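Side-chain contacts in dicer Related Helicase (Caenorhabditis elegans, PDB 6M6Q), which probably hydrolyses ATP as an RNA helicase of the RIG-I-like receptor subfamily, this chain being its N-terminal domain: residues 168-173 / 285-290; 22-27 / 175-180. All blocks are in the same frame, centred on the assembly; numbering follows the deposited sequence.

Contact 1. Residues 168-173 / 285-290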
ATOM      1  N   LYS B 168     -13.845 -14.780  -4.028  1.00 64.14           N
ATOM      2  CA  LYS B 168     -12.779 -15.284  -3.112  1.00 67.02           C
ATOM      3  C   LYS B 168     -11.538 -15.668  -3.925  1.00 61.44           C
ATOM      4  O   LYS B 168     -10.435 -15.418  -3.445  1.00 62.48           O
ATOM      5  CB  LYS B 168     -13.268 -16.486  -2.303  1.00 63.53           C
ATOM      6  CG  LYS B 168     -14.112 -16.133  -1.090  1.00 64.26           C
ATOM      7  CD  LYS B 168     -14.753 -17.336  -0.411  1.00 65.88           C
ATOM      8  CE  LYS B 168     -15.626 -16.955   0.772  1.00 69.51           C
ATOM      9  NZ  LYS B 168     -16.563 -18.044   1.133  1.00 75.59           N
ATOM     10  N   ASN B 169     -11.741 -16.231  -5.118  1.00 60.64           N
ATOM     11  CA  ASN B 169     -10.677 -16.832  -5.962  1.00 69.14           C
ATOM     12  C   ASN B 169      -9.896 -15.739  -6.696  1.00 68.69           C
ATOM     13  O   ASN B 169      -8.669 -15.852  -6.756  1.00 85.09           O
ATOM     14  CB  ASN B 169     -11.241 -17.848  -6.959  1.00 77.77           C
ATOM     15  CG  ASN B 169     -11.531 -19.211  -6.350  1.00 85.86           C
ATOM     16  OD1 ASN B 169     -12.166 -20.045  -6.988  1.00 94.34           O
ATOM     17  ND2 ASN B 169     -11.087 -19.447  -5.116  1.00 79.39           N
ATOM     18  N   LYS B 170     -10.557 -14.714  -7.219  1.00 71.01           N
ATOM     19  CA  LYS B 170      -9.880 -13.738  -8.120  1.00 74.72           C
ATOM     20  C   LYS B 170      -9.410 -12.502  -7.338  1.00 69.08           C
ATOM     21  O   LYS B 170      -8.485 -11.851  -7.823  1.00 59.22           O
ATOM     22  CB  LYS B 170     -10.785 -13.345  -9.285  1.00 79.96           C
ATOM     23  CG  LYS B 170     -11.371 -14.511 -10.070  1.00 82.28           C
ATOM     24  CD  LYS B 170     -10.834 -14.643 -11.464  1.00 83.63           C
ATOM     25  CE  LYS B 170     -10.547 -16.074 -11.858  1.00 86.66           C
ATOM     26  NZ  LYS B 170      -9.424 -16.147 -12.823  1.00 93.66           N
ATOM     27  N   PHE B 171     -10.014 -12.189  -6.190  1.00 70.82           N
ATOM     28  CA  PHE B 171      -9.778 -10.909  -5.466  1.00 72.44           C
ATOM     29  C   PHE B 171      -8.876 -11.117  -4.239  1.00 68.96           C
ATOM     30  O   PHE B 171      -8.496 -10.120  -3.615  1.00 72.95           O
ATOM     31  CB  PHE B 171     -11.101 -10.268  -5.050  1.00 71.06           C
ATOM     32  CG  PHE B 171     -11.859  -9.590  -6.158  1.00 66.76           C
ATOM     33  CD1 PHE B 171     -11.276  -8.590  -6.915  1.00 65.28           C
ATOM     34  CD2 PHE B 171     -13.192  -9.880  -6.370  1.00 73.32           C
ATOM     35  CE1 PHE B 171     -12.001  -7.931  -7.895  1.00 67.37           C
ATOM     36  CE2 PHE B 171     -13.915  -9.218  -7.350  1.00 71.18           C
ATOM     37  CZ  PHE B 171     -13.318  -8.246  -8.109  1.00 65.47           C
ATOM     38  N   TYR B 172      -8.534 -12.357  -3.899  1.00 68.45           N
ATOM     39  CA  TYR B 172      -7.543 -12.657  -2.832  1.00 62.15           C
ATOM     40  C   TYR B 172      -6.448 -13.570  -3.381  1.00 62.90           C
ATOM     41  O   TYR B 172      -6.723 -14.437  -4.232  1.00 63.81           O
ATOM     42  CB  TYR B 172      -8.225 -13.253  -1.604  1.00 54.23           C
ATOM     43  CG  TYR B 172      -9.361 -12.438  -1.023  1.00 52.34           C
ATOM     44  CD1 TYR B 172     -10.594 -12.385  -1.655  1.00 52.72           C
ATOM     45  CD2 TYR B 172      -9.262 -11.859   0.235  1.00 46.02           C
ATOM     46  CE1 TYR B 172     -11.667 -11.699  -1.105  1.00 48.83           C
ATOM     47  CE2 TYR B 172     -10.335 -11.191   0.816  1.00 49.28           C
ATOM     48  CZ  TYR B 172     -11.552 -11.124   0.145  1.00 50.59           C
ATOM     49  OH  TYR B 172     -12.632 -10.476   0.684  1.00 50.30           O
ATOM     50  N   ASP B 173      -5.217 -13.318  -2.949  1.00 71.26           N
ATOM     51  CA  ASP B 173      -4.080 -14.262  -3.064  1.00 72.91           C
ATOM     52  C   ASP B 173      -4.175 -15.258  -1.911  1.00 63.92           C
ATOM     53  O   ASP B 173      -4.250 -14.800  -0.740  1.00 56.80           O
ATOM     54  CB  ASP B 173      -2.743 -13.523  -3.058  1.00 78.89           C
ATOM     55  CG  ASP B 173      -1.554 -14.456  -3.116  1.00 87.12           C
ATOM     56  OD1 ASP B 173      -0.937 -14.680  -2.062  1.00 96.66           O
ATOM     57  OD2 ASP B 173      -1.277 -14.972  -4.207  1.00 92.56           O
ATOM     58  N   GLU B 285     -20.343 -19.601 -18.523  1.00102.95           N
ATOM     59  CA  GLU B 285     -20.446 -18.112 -18.580  1.00100.81           C
ATOM     60  C   GLU B 285     -20.485 -17.527 -17.152  1.00 92.96           C
ATOM     61  O   GLU B 285     -20.771 -16.336 -17.024  1.00 94.27           O
ATOM     62  CB  GLU B 285     -21.702 -17.655 -19.337  1.00114.40           C
ATOM     63  CG  GLU B 285     -21.954 -18.337 -20.674  1.00116.76           C
ATOM     64  CD  GLU B 285     -23.383 -18.149 -21.181  1.00116.56           C
ATOM     65  OE1 GLU B 285     -23.562 -17.572 -22.290  1.00103.83           O
ATOM     66  OE2 GLU B 285     -24.324 -18.543 -20.446  1.00110.60           O
ATOM     67  N   HIS B 286     -20.230 -18.344 -16.126  1.00 88.25           N
ATOM     68  CA  HIS B 286     -20.401 -17.999 -14.681  1.00 85.38           C
ATOM     69  C   HIS B 286     -19.387 -16.923 -14.232  1.00 90.68           C
ATOM     70  O   HIS B 286     -19.618 -16.302 -13.173  1.00 82.19           O
ATOM     71  CB  HIS B 286     -20.295 -19.263 -13.817  1.00 83.74           C
ATOM     72  CG  HIS B 286     -19.072 -20.074 -14.089  1.00 86.70           C
ATOM     73  ND1 HIS B 286     -18.906 -20.788 -15.263  1.00 82.13           N
ATOM     74  CD2 HIS B 286     -17.945 -20.256 -13.366  1.00 83.35           C
ATOM     75  CE1 HIS B 286     -17.729 -21.373 -15.248  1.00 87.19           C
ATOM     76  NE2 HIS B 286     -17.125 -21.070 -14.089  1.00 81.95           N
ATOM     77  N   GLU B 287     -18.297 -16.726 -14.981  1.00 93.13           N
ATOM     78  CA  GLU B 287     -17.255 -15.710 -14.672  1.00 86.69           C
ATOM     79  C   GLU B 287     -17.303 -14.568 -15.703  1.00 94.71           C
ATOM     80  O   GLU B 287     -16.336 -13.792 -15.752  1.00 94.84           O
ATOM     81  CB  GLU B 287     -15.871 -16.360 -14.645  1.00 85.56           C
ATOM     82  CG  GLU B 287     -15.724 -17.458 -13.609  1.00 88.88           C
ATOM     83  CD  GLU B 287     -14.353 -18.119 -13.568  1.00 88.41           C
ATOM     84  OE1 GLU B 287     -13.781 -18.371 -14.653  1.00 81.61           O
ATOM     85  OE2 GLU B 287     -13.858 -18.388 -12.444  1.00 83.45           O
ATOM     86  N   GLU B 288     -18.424 -14.419 -16.425  1.00105.86           N
ATOM     87  CA  GLU B 288     -18.651 -13.364 -17.455  1.00 99.80           C
ATOM     88  C   GLU B 288     -18.549 -11.989 -16.799  1.00 96.40           C
ATOM     89  O   GLU B 288     -18.020 -11.065 -17.462  1.00 86.81           O
ATOM     90  CB  GLU B 288     -20.031 -13.521 -18.095  1.00111.11           C
ATOM     91  CG  GLU B 288     -20.063 -13.219 -19.578  1.00122.61           C
ATOM     92  CD  GLU B 288     -21.204 -13.885 -20.335  1.00134.96           C
ATOM     93  OE1 GLU B 288     -22.376 -13.474 -20.140  1.00134.95           O
ATOM     94  OE2 GLU B 288     -20.924 -14.820 -21.111  1.00148.87           O
ATOM     95  N   TRP B 289     -19.045 -11.860 -15.553  1.00 84.36           N
ATOM     96  CA  TRP B 289     -19.036 -10.587 -14.789  1.00 79.89           C
ATOM     97  C   TRP B 289     -17.593 -10.163 -14.497  1.00 82.11           C
ATOM     98  O   TRP B 289     -17.299  -8.943 -14.627  1.00 74.81           O
ATOM     99  CB  TRP B 289     -19.882 -10.677 -13.516  1.00 75.34           C
ATOM    100  CG  TRP B 289     -19.373 -11.586 -12.442  1.00 76.33           C
ATOM    101  CD1 TRP B 289     -19.848 -12.827 -12.142  1.00 84.80           C
ATOM    102  CD2 TRP B 289     -18.410 -11.272 -11.418  1.00 75.35           C
ATOM    103  NE1 TRP B 289     -19.228 -13.322 -11.026  1.00 80.61           N
ATOM    104  CE2 TRP B 289     -18.331 -12.396 -10.568  1.00 79.76           C
ATOM    105  CE3 TRP B 289     -17.598 -10.165 -11.139  1.00 68.70           C
ATOM    106  CZ2 TRP B 289     -17.466 -12.444  -9.476  1.00 80.41           C
ATOM    107  CZ3 TRP B 289     -16.747 -10.215 -10.059  1.00 74.19           C
ATOM    108  CH2 TRP B 289     -16.679 -11.343  -9.245  1.00 78.92           C
ATOM    109  N   TYR B 290     -16.726 -11.122 -14.148  1.00 79.85           N
ATOM    110  CA  TYR B 290     -15.305 -10.880 -13.794  1.00 68.15           C
ATOM    111  C   TYR B 290     -14.548 -10.409 -15.039  1.00 65.87           C
ATOM    112  O   TYR B 290     -13.849  -9.390 -14.954  1.00 67.77           O
ATOM    113  CB  TYR B 290     -14.670 -12.118 -13.150  1.00 71.03           C
ATOM    114  CG  TYR B 290     -13.176 -12.008 -12.970  1.00 76.33           C
ATOM    115  CD1 TYR B 290     -12.300 -12.677 -13.817  1.00 77.36           C
ATOM    116  CD2 TYR B 290     -12.639 -11.111 -12.070  1.00 82.29           C
ATOM    117  CE1 TYR B 290     -10.928 -12.527 -13.704  1.00 76.81           C
ATOM    118  CE2 TYR B 290     -11.269 -10.950 -11.941  1.00 87.44           C
ATOM    119  CZ  TYR B 290     -10.409 -11.664 -12.758  1.00 84.47           C
ATOM    120  OH  TYR B 290      -9.057 -11.508 -12.641  1.00 89.19           O
TER
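Lys-170, near the C-terminal end of helix 162-171, lays its aliphatic chain over one face of the Tyr-290 ring. CB of Lys-170 lies 3.6 Å from CE2 of Tyr-290, and CG sits 4.0 Å from both CE2 and CZ. CD then comes over the ring, 21° off its normal, in a CH-pi contact, but it is modelled too close for its exact height to be trusted. CE passes the CE1 rim, 4.1 Å from OE2 of Glu-287. NZ of Lys-170 stays beside that rim, 4.0 Å from CE1 of Tyr-290, and lies farther from OE2 of Glu-287 (5.0 Å) than CE does; there is no salt bridge, although the opposite charges may attract weakly. Bends at chi2, chi3 and chi4 turn the lysine across the tyrosine instead of straight out from its helix.

The contact is a helix-to-helix junction in an all-helical domain: the end of helix 162-171 meets the beginning of helix 288-295, for which Glu-287 occupies the N-cap position. Phe-171 brings CE2 to the edge of the Trp-289 indole, near its plane and 4.0 Å from CH2 of Trp-289. The indole reaches this point from the chi1 position between its backbone N and carbonyl carbon (68°). A serine in place of Tyr-290 would probably leave the lysine methylenes without their aromatic platform and the lysine chain freer to turn. Leu-310 of helix 301-310 touches both Phe-171 and Tyr-290, while Phe-167 and Phe-275 set their rings edge-to-face against Phe-171 and Trp-289 respectively.

Contact 2. Residues 22-27 / 175-180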
ATOM      1  N   SER B  22     -13.966 -15.412   9.273  1.00 51.19           N
ATOM      2  CA  SER B  22     -13.666 -15.810   7.872  1.00 57.63           C
ATOM      3  C   SER B  22     -12.406 -15.083   7.394  1.00 63.20           C
ATOM      4  O   SER B  22     -12.279 -13.879   7.579  1.00 65.44           O
ATOM      5  CB  SER B  22     -14.832 -15.556   6.952  1.00 54.27           C
ATOM      6  OG  SER B  22     -14.447 -15.792   5.593  1.00 51.24           O
ATOM      7  N   PRO B  23     -11.445 -15.785   6.758  1.00 62.88           N
ATOM      8  CA  PRO B  23     -10.244 -15.142   6.239  1.00 71.30           C
ATOM      9  C   PRO B  23     -10.553 -13.949   5.318  1.00 76.41           C
ATOM     10  O   PRO B  23      -9.744 -13.036   5.258  1.00 78.35           O
ATOM     11  CB  PRO B  23      -9.531 -16.232   5.413  1.00 69.28           C
ATOM     12  CG  PRO B  23     -10.129 -17.544   5.894  1.00 69.26           C
ATOM     13  CD  PRO B  23     -11.498 -17.213   6.449  1.00 68.82           C
ATOM     14  N   TYR B  24     -11.679 -14.016   4.592  1.00 71.92           N
ATOM     15  CA  TYR B  24     -12.045 -13.095   3.492  1.00 62.88           C
ATOM     16  C   TYR B  24     -12.868 -11.905   4.036  1.00 61.43           C
ATOM     17  O   TYR B  24     -13.168 -10.987   3.241  1.00 59.77           O
ATOM     18  CB  TYR B  24     -12.796 -13.872   2.411  1.00 64.60           C
ATOM     19  CG  TYR B  24     -12.057 -15.073   1.872  1.00 69.95           C
ATOM     20  CD1 TYR B  24     -11.133 -14.938   0.851  1.00 72.52           C
ATOM     21  CD2 TYR B  24     -12.302 -16.355   2.353  1.00 68.42           C
ATOM     22  CE1 TYR B  24     -10.477 -16.033   0.313  1.00 71.21           C
ATOM     23  CE2 TYR B  24     -11.651 -17.463   1.829  1.00 59.58           C
ATOM     24  CZ  TYR B  24     -10.721 -17.299   0.818  1.00 64.06           C
ATOM     25  OH  TYR B  24     -10.061 -18.365   0.290  1.00 62.37           O
ATOM     26  N   PHE B  25     -13.176 -11.873   5.344  1.00 51.47           N
ATOM     27  CA  PHE B  25     -14.014 -10.804   5.957  1.00 53.26           C
ATOM     28  C   PHE B  25     -13.260  -9.472   6.088  1.00 54.50           C
ATOM     29  O   PHE B  25     -13.806  -8.463   5.686  1.00 58.89           O
ATOM     30  CB  PHE B  25     -14.612 -11.205   7.303  1.00 49.83           C
ATOM     31  CG  PHE B  25     -15.274 -10.055   8.030  1.00 48.59           C
ATOM     32  CD1 PHE B  25     -16.480  -9.524   7.596  1.00 49.00           C
ATOM     33  CD2 PHE B  25     -14.668  -9.469   9.127  1.00 54.18           C
ATOM     34  CE1 PHE B  25     -17.074  -8.457   8.262  1.00 48.35           C
ATOM     35  CE2 PHE B  25     -15.273  -8.419   9.804  1.00 54.56           C
ATOM     36  CZ  PHE B  25     -16.469  -7.910   9.363  1.00 52.26           C
ATOM     37  N   PRO B  26     -12.067  -9.359   6.738  1.00 59.65           N
ATOM     38  CA  PRO B  26     -11.455  -8.045   6.970  1.00 59.06           C
ATOM     39  C   PRO B  26     -11.455  -7.127   5.732  1.00 50.04           C
ATOM     40  O   PRO B  26     -11.863  -6.005   5.856  1.00 48.31           O
ATOM     41  CB  PRO B  26     -10.013  -8.401   7.374  1.00 64.69           C
ATOM     42  CG  PRO B  26     -10.167  -9.722   8.076  1.00 67.86           C
ATOM     43  CD  PRO B  26     -11.241 -10.446   7.281  1.00 66.25           C
ATOM     44  N   ALA B  27     -11.033  -7.652   4.579  1.00 45.32           N
ATOM     45  CA  ALA B  27     -10.895  -6.917   3.297  1.00 47.59           C
ATOM     46  C   ALA B  27     -12.272  -6.514   2.780  1.00 48.67           C
ATOM     47  O   ALA B  27     -12.405  -5.406   2.234  1.00 60.95           O
ATOM     48  CB  ALA B  27     -10.169  -7.761   2.277  1.00 46.09           C
ATOM     49  N   GLU B 175      -2.092 -17.290  -0.407  1.00 75.23           N
ATOM     50  CA  GLU B 175      -0.996 -17.285   0.606  1.00 85.31           C
ATOM     51  C   GLU B 175      -1.157 -16.064   1.531  1.00 78.65           C
ATOM     52  O   GLU B 175      -0.983 -16.219   2.764  1.00 76.46           O
ATOM     53  CB  GLU B 175       0.372 -17.317  -0.095  1.00 95.52           C
ATOM     54  CG  GLU B 175       1.576 -17.311   0.852  1.00103.78           C
ATOM     55  CD  GLU B 175       1.682 -18.456   1.866  1.00108.74           C
ATOM     56  OE1 GLU B 175       1.009 -19.502   1.677  1.00105.76           O
ATOM     57  OE2 GLU B 175       2.450 -18.300   2.850  1.00 97.64           O
ATOM     58  N   GLU B 176      -1.444 -14.900   0.960  1.00 73.22           N
ATOM     59  CA  GLU B 176      -1.529 -13.610   1.689  1.00 75.97           C
ATOM     60  C   GLU B 176      -2.696 -13.656   2.686  1.00 71.39           C
ATOM     61  O   GLU B 176      -2.530 -13.167   3.836  1.00 69.37           O
ATOM     62  CB  GLU B 176      -1.686 -12.475   0.683  1.00 82.21           C
ATOM     63  CG  GLU B 176      -1.229 -11.133   1.197  1.00 79.21           C
ATOM     64  CD  GLU B 176      -0.917 -10.171   0.074  1.00 85.97           C
ATOM     65  OE1 GLU B 176      -1.774 -10.040  -0.834  1.00 84.60           O
ATOM     66  OE2 GLU B 176       0.199  -9.598   0.071  1.00 88.43           O
ATOM     67  N   VAL B 177      -3.831 -14.210   2.277  1.00 67.26           N
ATOM     68  CA  VAL B 177      -5.075 -14.209   3.093  1.00 69.96           C
ATOM     69  C   VAL B 177      -4.954 -15.287   4.177  1.00 68.77           C
ATOM     70  O   VAL B 177      -5.556 -15.096   5.263  1.00 60.73           O
ATOM     71  CB  VAL B 177      -6.347 -14.375   2.229  1.00 66.96           C
ATOM     72  CG1 VAL B 177      -6.495 -15.771   1.663  1.00 68.10           C
ATOM     73  CG2 VAL B 177      -7.594 -13.998   3.006  1.00 69.73           C
ATOM     74  N   THR B 178      -4.165 -16.338   3.935  1.00 72.35           N
ATOM     75  CA  THR B 178      -3.954 -17.438   4.908  1.00 82.52           C
ATOM     76  C   THR B 178      -3.030 -16.945   6.028  1.00 72.02           C
ATOM     77  O   THR B 178      -3.383 -17.150   7.213  1.00 61.13           O
ATOM     78  CB  THR B 178      -3.441 -18.703   4.212  1.00 86.46           C
ATOM     79  OG1 THR B 178      -4.434 -19.062   3.250  1.00 92.77           O
ATOM     80  CG2 THR B 178      -3.178 -19.843   5.175  1.00 81.91           C
ATOM     81  N   ASN B 179      -1.944 -16.246   5.671  1.00 68.99           N
ATOM     82  CA  ASN B 179      -0.910 -15.776   6.630  1.00 66.41           C
ATOM     83  C   ASN B 179      -1.519 -14.743   7.586  1.00 72.19           C
ATOM     84  O   ASN B 179      -1.515 -15.008   8.792  1.00 78.84           O
ATOM     85  CB  ASN B 179       0.315 -15.249   5.907  1.00 66.04           C
ATOM     86  CG  ASN B 179       1.150 -16.361   5.308  1.00 73.38           C
ATOM     87  OD1 ASN B 179       0.988 -17.532   5.664  1.00 71.93           O
ATOM     88  ND2 ASN B 179       2.060 -16.007   4.414  1.00 73.94           N
ATOM     89  N   ASN B 180      -2.091 -13.650   7.072  1.00 80.41           N
ATOM     90  CA  ASN B 180      -2.695 -12.585   7.929  1.00 86.20           C
ATOM     91  C   ASN B 180      -3.981 -12.045   7.298  1.00 83.67           C
ATOM     92  O   ASN B 180      -3.937 -11.082   6.542  1.00 78.34           O
ATOM     93  CB  ASN B 180      -1.697 -11.453   8.207  1.00 86.51           C
ATOM     94  CG  ASN B 180      -2.195 -10.468   9.254  1.00 82.35           C
ATOM     95  OD1 ASN B 180      -3.104 -10.780  10.034  1.00 65.52           O
ATOM     96  ND2 ASN B 180      -1.589  -9.287   9.299  1.00 70.69           N
TER
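Pro-23 and Val-177 bring their CA atoms to 6.1 Å where a type I turn, Ser-22 to Phe-25, leads into helix 25-29 and faces the short helix 174-179. The turn is closed by the backbone bond from Phe-25 N to Ser-22 O, and Ser-22 OG accepts a weak capping bond from Tyr-24 N.

Val-177 carries its side of the contact with both methyl groups. CG2, which points anti to the valine's own backbone N, reaches the proline: it lies 3.8 Å from CB of Pro-23 and 3.3 Å from the carbonyl O of Pro-23. One methyl therefore packs against both the pyrrolidine ring and the backbone of the turn. The other methyl, CG1, comes obliquely to the Tyr-24 ring, 4.2 Å from CE1 of Tyr-24. Although CB of Tyr-24 points away from helix 174-179, chi1 of -55° swings the ring back so that its CE1 side returns to the valine. The fork of the valine thus faces the turn, one methyl on the proline and the other toward the tyrosine ring, and the contact across the two segments is apolar packing.

On its own helix, Glu-175 OE2 accepts from Asn-179 ND2 at 2.8 Å, the donor arriving from above the carboxylate plane.

Around this joint, Asp-173 OD1 accepts from Glu-176 N at the start of helix 174-179, and Glu-176 forms a salt bridge with Arg-189 of helix 186-193. His-110 and Val-114 of the second subunit pack on Glu-175 and Asn-179, while Ala-27 rests on Leu-187 and Pro-26 on Leu-134 of helix 131-144.

Contacts 1 and 2 lie about 16 Å apart between centres and meet through residues 168-173: Tyr-172 OH probably hydrogen-bonds Tyr-24 O at 2.7 Å, and its ring packs on Ala-27 and Val-177. Lys-168 also packs on the Tyr-24 ring. Helices 162-171 and 174-179 are consecutive, so one helical pair supplies a segment to each contact and ties the N-terminal turn to helix 288-295. Contact 1 is the more buried and rests mainly on aromatic rings, with charged ends at its margin. Contact 2 is smaller and only partly buried, built on one valine, and its helix 174-179 also touches the second subunit.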